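PDB 2R79: periplasmic binding protein from Pseudomonas aeruginosa, which binds heme in the periplasm and probably delivers it to an inner-membrane transporter for uptake. Local coordinates for residues A141-L145 and G172-A177; A210-L215 and R231-L235. All coordinates share one frame; numbering follows the deposited sequence.

In the fold
Contacts 1 and 2 both belong to the C-terminal lobe and both reach one mixed sheet, where strand 197-202 lies between strands 143-150 and 232-235. In contact 1, 141-145 takes on the short strand 174-175; in contact 2, helix 207-217 is laid against strand 232-235. Their centres are about 17 Å apart and their nearest atoms about 6 Å, without touching. Neither lines the heme pocket: the N175 side chain lies about 12 Å and the V234 side chain about 11 Å from a bound heme. Contact 2 lies nearer the site: the A210 side chain is about 10 Å from that of R203, which binds heme and follows strand 197-202.

Contact 1: residues A141-L145 and G172-A177; sequences APGVL and GARNLA
P142 and V144, on either side of G143, bracket R174 of strand 174-175 in a parallel ladder. R174 N donates to P142 O at 2.8 Å, and V144 N returns a bond to R174 O at an N-H...O angle of 171°. One step further, L176 N reaches V144 O at 3.0 Å, so three nearly straight bonds join the two segments. At G143 the backbone is bare, and L176 closes over it: L176 CD1 approaches G143 CA to 3.4 Å. The CB of L176 meets L145 CD2 at 3.7 Å, the two leucine side chains crossing at about a right angle. R174 lies on the same face of the sheet as L176; its chain bends at chi2 (-95°), turning the guanidinium back over A141, whose CB sits 3.8 Å above the guanidinium plane, toward its rim. On the face that carries V144, the methyl CG2 of that valine packs on A173 CB at 3.7 Å. It points there because CG2 stands anti to the carbonyl carbon, with CG1 anti to the backbone N (chi1 178°).

F259 of helix 248-259 covers P142, V144 and A173, while L168 of helix 163-170 packs on V144 and N175. That second helix ends in a Schellman motif at G172, whose positive phi turns the chain out of the helix; G172 O is then hydrogen-bonded to the Y260 hydroxyl. On its other edge strand 143-150 pairs with strand 197-202. A two-bridge parallel ladder thus adds strand 174-175 to the mixed sheet of the alpha/beta C-terminal lobe.

Contact 2: residues A210-L215 and R231-L235; sequences ARAALL and RLLVL
L232 O receives the R211 side chain, with R211 NE as its principal donor at 2.8 Å. The donor lies in the carbonyl plane, but the N-H...O angle is only 135°, and the oxygen stands 24° out of the guanidinium plane. R211 NH2 adds a weak second bond to the same oxygen, though its position is less certain. An extended chain from CG to NE carries the guanidinium from the helix to the strand, sliding past the L232 side chain in the opposite direction. V234 CG2 covers one face of the group, 3.8 Å above its plane and toward the rim. This methyl also meets A210 CB at 4.1 Å, one turn of helix closer to the N-terminus than L214.

The axes of helix segment 210-215 and strand 232-235 come within 9.6 Å, with 120° between their N-to-C directions. Strand 197-202, helix 207-217 and strand 232-235 follow in order, the strands pairing in parallel, a beta-alpha-beta crossover in the C-terminal lobe that also takes in helix 225-228. L232 extends toward the helix, its CD1 meeting L215 CD1 at 4.2 Å and L214 CD2 at 4.4 Å, and I200 of the neighbouring strand 197-202 packs on both L214 and L232. Weak, long ion pairs link R211 to D208 and D278, while A212 of a second subunit packs against the arginine and K216 of that subunit against L215 and L232.

Contact 1: residues A141-L145 and G172-A177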
ATOM      1  N   ALA A 141     -39.409  -5.721  -4.602  1.00 28.58           N
ATOM      2  CA  ALA A 141     -38.369  -6.553  -4.006  1.00 25.30           C
ATOM      3  C   ALA A 141     -37.826  -7.570  -5.012  1.00 24.04           C
ATOM      4  O   ALA A 141     -38.584  -8.306  -5.637  1.00 29.05           O
ATOM      5  CB  ALA A 141     -38.922  -7.264  -2.791  1.00 22.80           C
ATOM      6  N   PRO A 142     -36.499  -7.630  -5.173  1.00 22.34           N
ATOM      7  CA  PRO A 142     -35.901  -8.577  -6.122  1.00 19.35           C
ATOM      8  C   PRO A 142     -35.750 -10.011  -5.596  1.00 20.24           C
ATOM      9  O   PRO A 142     -35.503 -10.226  -4.403  1.00 20.15           O
ATOM     10  CB  PRO A 142     -34.546  -7.945  -6.404  1.00 18.03           C
ATOM     11  CG  PRO A 142     -34.173  -7.404  -5.039  1.00 17.41           C
ATOM     12  CD  PRO A 142     -35.470  -6.745  -4.590  1.00 19.29           C
ATOM     13  N   GLY A 143     -35.902 -10.985  -6.494  1.00 17.49           N
ATOM     14  CA  GLY A 143     -35.721 -12.379  -6.117  1.00 15.80           C
ATOM     15  C   GLY A 143     -34.223 -12.643  -6.095  1.00 15.26           C
ATOM     16  O   GLY A 143     -33.534 -12.376  -7.079  1.00 16.35           O
ATOM     17  N   VAL A 144     -33.710 -13.173  -4.989  1.00 14.50           N
ATOM     18  CA  VAL A 144     -32.274 -13.403  -4.861  1.00 11.82           C
ATOM     19  C   VAL A 144     -31.921 -14.758  -4.262  1.00 13.43           C
ATOM     20  O   VAL A 144     -32.750 -15.404  -3.622  1.00 13.26           O
ATOM     21  CB  VAL A 144     -31.644 -12.289  -3.969  1.00 12.31           C
ATOM     22  CG1 VAL A 144     -30.148 -12.523  -3.771  1.00 11.08           C
ATOM     23  CG2 VAL A 144     -31.891 -10.922  -4.602  1.00 11.38           C
ATOM     24  N   LEU A 145     -30.684 -15.191  -4.488  1.00 13.75           N
ATOM     25  CA  LEU A 145     -30.190 -16.442  -3.926  1.00 14.39           C
ATOM     26  C   LEU A 145     -28.907 -16.135  -3.156  1.00 13.62           C
ATOM     27  O   LEU A 145     -28.123 -15.283  -3.568  1.00 13.78           O
ATOM     28  CB  LEU A 145     -29.892 -17.461  -5.030  1.00 14.51           C
ATOM     29  CG  LEU A 145     -31.093 -18.062  -5.763  1.00 16.44           C
ATOM     30  CD1 LEU A 145     -30.617 -18.865  -6.962  1.00 13.45           C
ATOM     31  CD2 LEU A 145     -31.882 -18.948  -4.806  1.00 13.85           C
ATOM     32  N   GLY A 172     -34.239  -6.539   2.228  1.00 17.03           N
ATOM     33  CA  GLY A 172     -35.246  -6.205   1.233  1.00 17.32           C
ATOM     34  C   GLY A 172     -35.389  -7.117   0.022  1.00 18.29           C
ATOM     35  O   GLY A 172     -36.054  -6.754  -0.941  1.00 20.14           O
ATOM     36  N   ALA A 173     -34.787  -8.299   0.057  1.00 17.82           N
ATOM     37  CA  ALA A 173     -34.880  -9.218  -1.075  1.00 17.83           C
ATOM     38  C   ALA A 173     -35.818 -10.373  -0.769  1.00 17.93           C
ATOM     39  O   ALA A 173     -36.212 -10.570   0.381  1.00 15.91           O
ATOM     40  CB  ALA A 173     -33.499  -9.757  -1.423  1.00 15.80           C
ATOM     41  N   ARG A 174     -36.182 -11.120  -1.810  1.00 19.66           N
ATOM     42  CA  ARG A 174     -37.045 -12.302  -1.677  1.00 20.46           C
ATOM     43  C   ARG A 174     -36.168 -13.523  -1.911  1.00 19.61           C
ATOM     44  O   ARG A 174     -35.597 -13.677  -2.994  1.00 20.25           O
ATOM     45  CB  ARG A 174     -38.153 -12.303  -2.735  1.00 23.47           C
ATOM     46  CG  ARG A 174     -39.190 -11.199  -2.587  1.00 32.80           C
ATOM     47  CD  ARG A 174     -40.411 -11.659  -1.816  1.00 35.80           C
ATOM     48  NE  ARG A 174     -41.491 -10.680  -1.910  1.00 43.11           N
ATOM     49  CZ  ARG A 174     -41.612  -9.602  -1.135  1.00 45.90           C
ATOM     50  NH1 ARG A 174     -40.717  -9.350  -0.186  1.00 47.58           N
ATOM     51  NH2 ARG A 174     -42.628  -8.768  -1.320  1.00 46.08           N
ATOM     52  N   ASN A 175     -36.044 -14.383  -0.907  1.00 18.50           N
ATOM     53  CA  ASN A 175     -35.226 -15.579  -1.062  1.00 17.11           C
ATOM     54  C   ASN A 175     -35.979 -16.515  -2.008  1.00 18.92           C
ATOM     55  O   ASN A 175     -37.101 -16.921  -1.725  1.00 16.88           O
ATOM     56  CB  ASN A 175     -35.010 -16.253   0.295  1.00 15.89           C
ATOM     57  CG  ASN A 175     -34.006 -17.394   0.229  1.00 16.58           C
ATOM     58  OD1 ASN A 175     -33.713 -18.031   1.244  1.00 18.06           O
ATOM     59  ND2 ASN A 175     -33.470 -17.655  -0.963  1.00 12.38           N
ATOM     60  N   LEU A 176     -35.354 -16.834  -3.137  1.00 19.20           N
ATOM     61  CA  LEU A 176     -35.950 -17.699  -4.144  1.00 20.74           C
ATOM     62  C   LEU A 176     -35.973 -19.173  -3.763  1.00 22.67           C
ATOM     63  O   LEU A 176     -36.711 -19.955  -4.354  1.00 23.41           O
ATOM     64  CB  LEU A 176     -35.203 -17.528  -5.465  1.00 19.13           C
ATOM     65  CG  LEU A 176     -35.753 -16.557  -6.510  1.00 18.76           C
ATOM     66  CD1 LEU A 176     -36.730 -15.577  -5.900  1.00 19.13           C
ATOM     67  CD2 LEU A 176     -34.593 -15.850  -7.166  1.00 15.29           C
ATOM     68  N   ALA A 177     -35.159 -19.550  -2.783  1.00 24.26           N
ATOM     69  CA  ALA A 177     -35.080 -20.936  -2.330  1.00 24.59           C
ATOM     70  C   ALA A 177     -36.238 -21.223  -1.388  1.00 23.72           C
ATOM     71  O   ALA A 177     -36.502 -20.440  -0.489  1.00 27.17           O
ATOM     72  CB  ALA A 177     -33.754 -21.176  -1.616  1.00 24.37           C
TER

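Contact 2: residues A210-L215 and R231-L235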
ATOM      1  N   ALA A 210     -13.419 -15.043  -6.105  1.00 20.33           N
ATOM      2  CA  ALA A 210     -14.596 -15.788  -5.706  1.00 20.28           C
ATOM      3  C   ALA A 210     -15.552 -15.896  -6.888  1.00 20.63           C
ATOM      4  O   ALA A 210     -16.124 -16.954  -7.125  1.00 21.08           O
ATOM      5  CB  ALA A 210     -15.282 -15.099  -4.524  1.00 18.24           C
ATOM      6  N   ARG A 211     -15.718 -14.805  -7.636  1.00 21.52           N
ATOM      7  CA  ARG A 211     -16.615 -14.806  -8.790  1.00 22.16           C
ATOM      8  C   ARG A 211     -16.143 -15.768  -9.862  1.00 24.14           C
ATOM      9  O   ARG A 211     -16.934 -16.555 -10.400  1.00 23.58           O
ATOM     10  CB  ARG A 211     -16.711 -13.421  -9.419  1.00 21.32           C
ATOM     11  CG  ARG A 211     -17.302 -12.380  -8.522  1.00 23.38           C
ATOM     12  CD  ARG A 211     -17.693 -11.129  -9.277  1.00 19.10           C
ATOM     13  NE  ARG A 211     -18.307 -10.209  -8.334  1.00 25.14           N
ATOM     14  CZ  ARG A 211     -17.638  -9.505  -7.425  1.00 24.87           C
ATOM     15  NH1 ARG A 211     -16.319  -9.591  -7.343  1.00 27.32           N
ATOM     16  NH2 ARG A 211     -18.297  -8.761  -6.552  1.00 24.42           N
ATOM     17  N   ALA A 212     -14.852 -15.686 -10.177  1.00 23.55           N
ATOM     18  CA  ALA A 212     -14.268 -16.530 -11.203  1.00 24.91           C
ATOM     19  C   ALA A 212     -14.404 -18.002 -10.843  1.00 26.34           C
ATOM     20  O   ALA A 212     -14.786 -18.811 -11.682  1.00 28.25           O
ATOM     21  CB  ALA A 212     -12.801 -16.168 -11.410  1.00 23.81           C
ATOM     22  N   ALA A 213     -14.094 -18.348  -9.597  1.00 25.54           N
ATOM     23  CA  ALA A 213     -14.201 -19.733  -9.165  1.00 26.22           C
ATOM     24  C   ALA A 213     -15.646 -20.205  -9.263  1.00 26.85           C
ATOM     25  O   ALA A 213     -15.924 -21.320  -9.702  1.00 28.13           O
ATOM     26  CB  ALA A 213     -13.707 -19.877  -7.750  1.00 25.74           C
ATOM     27  N   LEU A 214     -16.569 -19.346  -8.860  1.00 26.67           N
ATOM     28  CA  LEU A 214     -17.980 -19.687  -8.902  1.00 26.54           C
ATOM     29  C   LEU A 214     -18.414 -20.051 -10.318  1.00 26.93           C
ATOM     30  O   LEU A 214     -19.109 -21.043 -10.532  1.00 26.71           O
ATOM     31  CB  LEU A 214     -18.815 -18.508  -8.404  1.00 25.58           C
ATOM     32  CG  LEU A 214     -20.324 -18.737  -8.316  1.00 26.38           C
ATOM     33  CD1 LEU A 214     -20.626 -19.640  -7.134  1.00 25.29           C
ATOM     34  CD2 LEU A 214     -21.038 -17.405  -8.160  1.00 26.24           C
ATOM     35  N   LEU A 215     -17.997 -19.239 -11.284  1.00 26.90           N
ATOM     36  CA  LEU A 215     -18.367 -19.463 -12.673  1.00 26.57           C
ATOM     37  C   LEU A 215     -17.672 -20.679 -13.269  1.00 28.52           C
ATOM     38  O   LEU A 215     -18.258 -21.394 -14.090  1.00 28.42           O
ATOM     39  CB  LEU A 215     -18.068 -18.209 -13.487  1.00 24.71           C
ATOM     40  CG  LEU A 215     -18.991 -17.046 -13.090  1.00 24.04           C
ATOM     41  CD1 LEU A 215     -18.415 -15.714 -13.530  1.00 21.54           C
ATOM     42  CD2 LEU A 215     -20.358 -17.276 -13.708  1.00 23.01           C
ATOM     43  N   ARG A 231     -24.106  -8.650 -10.966  1.00 23.48           N
ATOM     44  CA  ARG A 231     -24.618  -8.685  -9.612  1.00 22.80           C
ATOM     45  C   ARG A 231     -24.331  -9.963  -8.830  1.00 22.69           C
ATOM     46  O   ARG A 231     -25.207 -10.522  -8.163  1.00 21.97           O
ATOM     47  CB  ARG A 231     -26.115  -8.392  -9.607  1.00 25.53           C
ATOM     48  CG  ARG A 231     -26.419  -6.980 -10.036  1.00 31.59           C
ATOM     49  CD  ARG A 231     -27.859  -6.594  -9.796  1.00 34.32           C
ATOM     50  NE  ARG A 231     -28.138  -5.320 -10.438  1.00 41.24           N
ATOM     51  CZ  ARG A 231     -29.250  -4.619 -10.267  1.00 46.51           C
ATOM     52  NH1 ARG A 231     -30.203  -5.079  -9.458  1.00 49.22           N
ATOM     53  NH2 ARG A 231     -29.402  -3.452 -10.895  1.00 43.40           N
ATOM     54  N   LEU A 232     -23.097 -10.434  -8.939  1.00 21.27           N
ATOM     55  CA  LEU A 232     -22.650 -11.583  -8.178  1.00 20.99           C
ATOM     56  C   LEU A 232     -21.947 -10.875  -7.024  1.00 21.81           C
ATOM     57  O   LEU A 232     -20.797 -10.454  -7.153  1.00 23.32           O
ATOM     58  CB  LEU A 232     -21.647 -12.417  -8.974  1.00 20.39           C
ATOM     59  CG  LEU A 232     -22.157 -13.095 -10.245  1.00 19.65           C
ATOM     60  CD1 LEU A 232     -21.040 -13.940 -10.842  1.00 20.55           C
ATOM     61  CD2 LEU A 232     -23.374 -13.959  -9.923  1.00 19.42           C
ATOM     62  N   LEU A 233     -22.661 -10.709  -5.917  1.00 20.24           N
ATOM     63  CA  LEU A 233     -22.139 -10.011  -4.751  1.00 18.73           C
ATOM     64  C   LEU A 233     -21.412 -10.938  -3.790  1.00 20.39           C
ATOM     65  O   LEU A 233     -21.919 -11.992  -3.419  1.00 23.44           O
ATOM     66  CB  LEU A 233     -23.290  -9.307  -4.039  1.00 16.24           C
ATOM     67  CG  LEU A 233     -24.230  -8.551  -4.992  1.00 19.00           C
ATOM     68  CD1 LEU A 233     -25.462  -8.073  -4.247  1.00 15.79           C
ATOM     69  CD2 LEU A 233     -23.497  -7.382  -5.630  1.00 18.64           C
ATOM     70  N   VAL A 234     -20.216 -10.540  -3.382  1.00 22.27           N
ATOM     71  CA  VAL A 234     -19.430 -11.358  -2.472  1.00 20.65           C
ATOM     72  C   VAL A 234     -19.570 -10.845  -1.058  1.00 20.92           C
ATOM     73  O   VAL A 234     -19.257  -9.693  -0.765  1.00 22.06           O
ATOM     74  CB  VAL A 234     -17.955 -11.376  -2.895  1.00 19.53           C
ATOM     75  CG1 VAL A 234     -17.152 -12.286  -1.973  1.00 17.47           C
ATOM     76  CG2 VAL A 234     -17.858 -11.871  -4.335  1.00 15.64           C
ATOM     77  N   LEU A 235     -20.060 -11.715  -0.184  1.00 20.20           N
ATOM     78  CA  LEU A 235     -20.283 -11.364   1.206  1.00 21.11           C
ATOM     79  C   LEU A 235     -19.275 -12.024   2.136  1.00 21.75           C
ATOM     80  O   LEU A 235     -18.851 -13.161   1.911  1.00 21.08           O
ATOM     81  CB  LEU A 235     -21.693 -11.791   1.634  1.00 20.30           C
ATOM     82  CG  LEU A 235     -22.161 -11.287   3.000  1.00 19.81           C
ATOM     83  CD1 LEU A 235     -22.481  -9.804   2.894  1.00 17.38           C
ATOM     84  CD2 LEU A 235     -23.387 -12.052   3.453  1.00 18.79           C
TER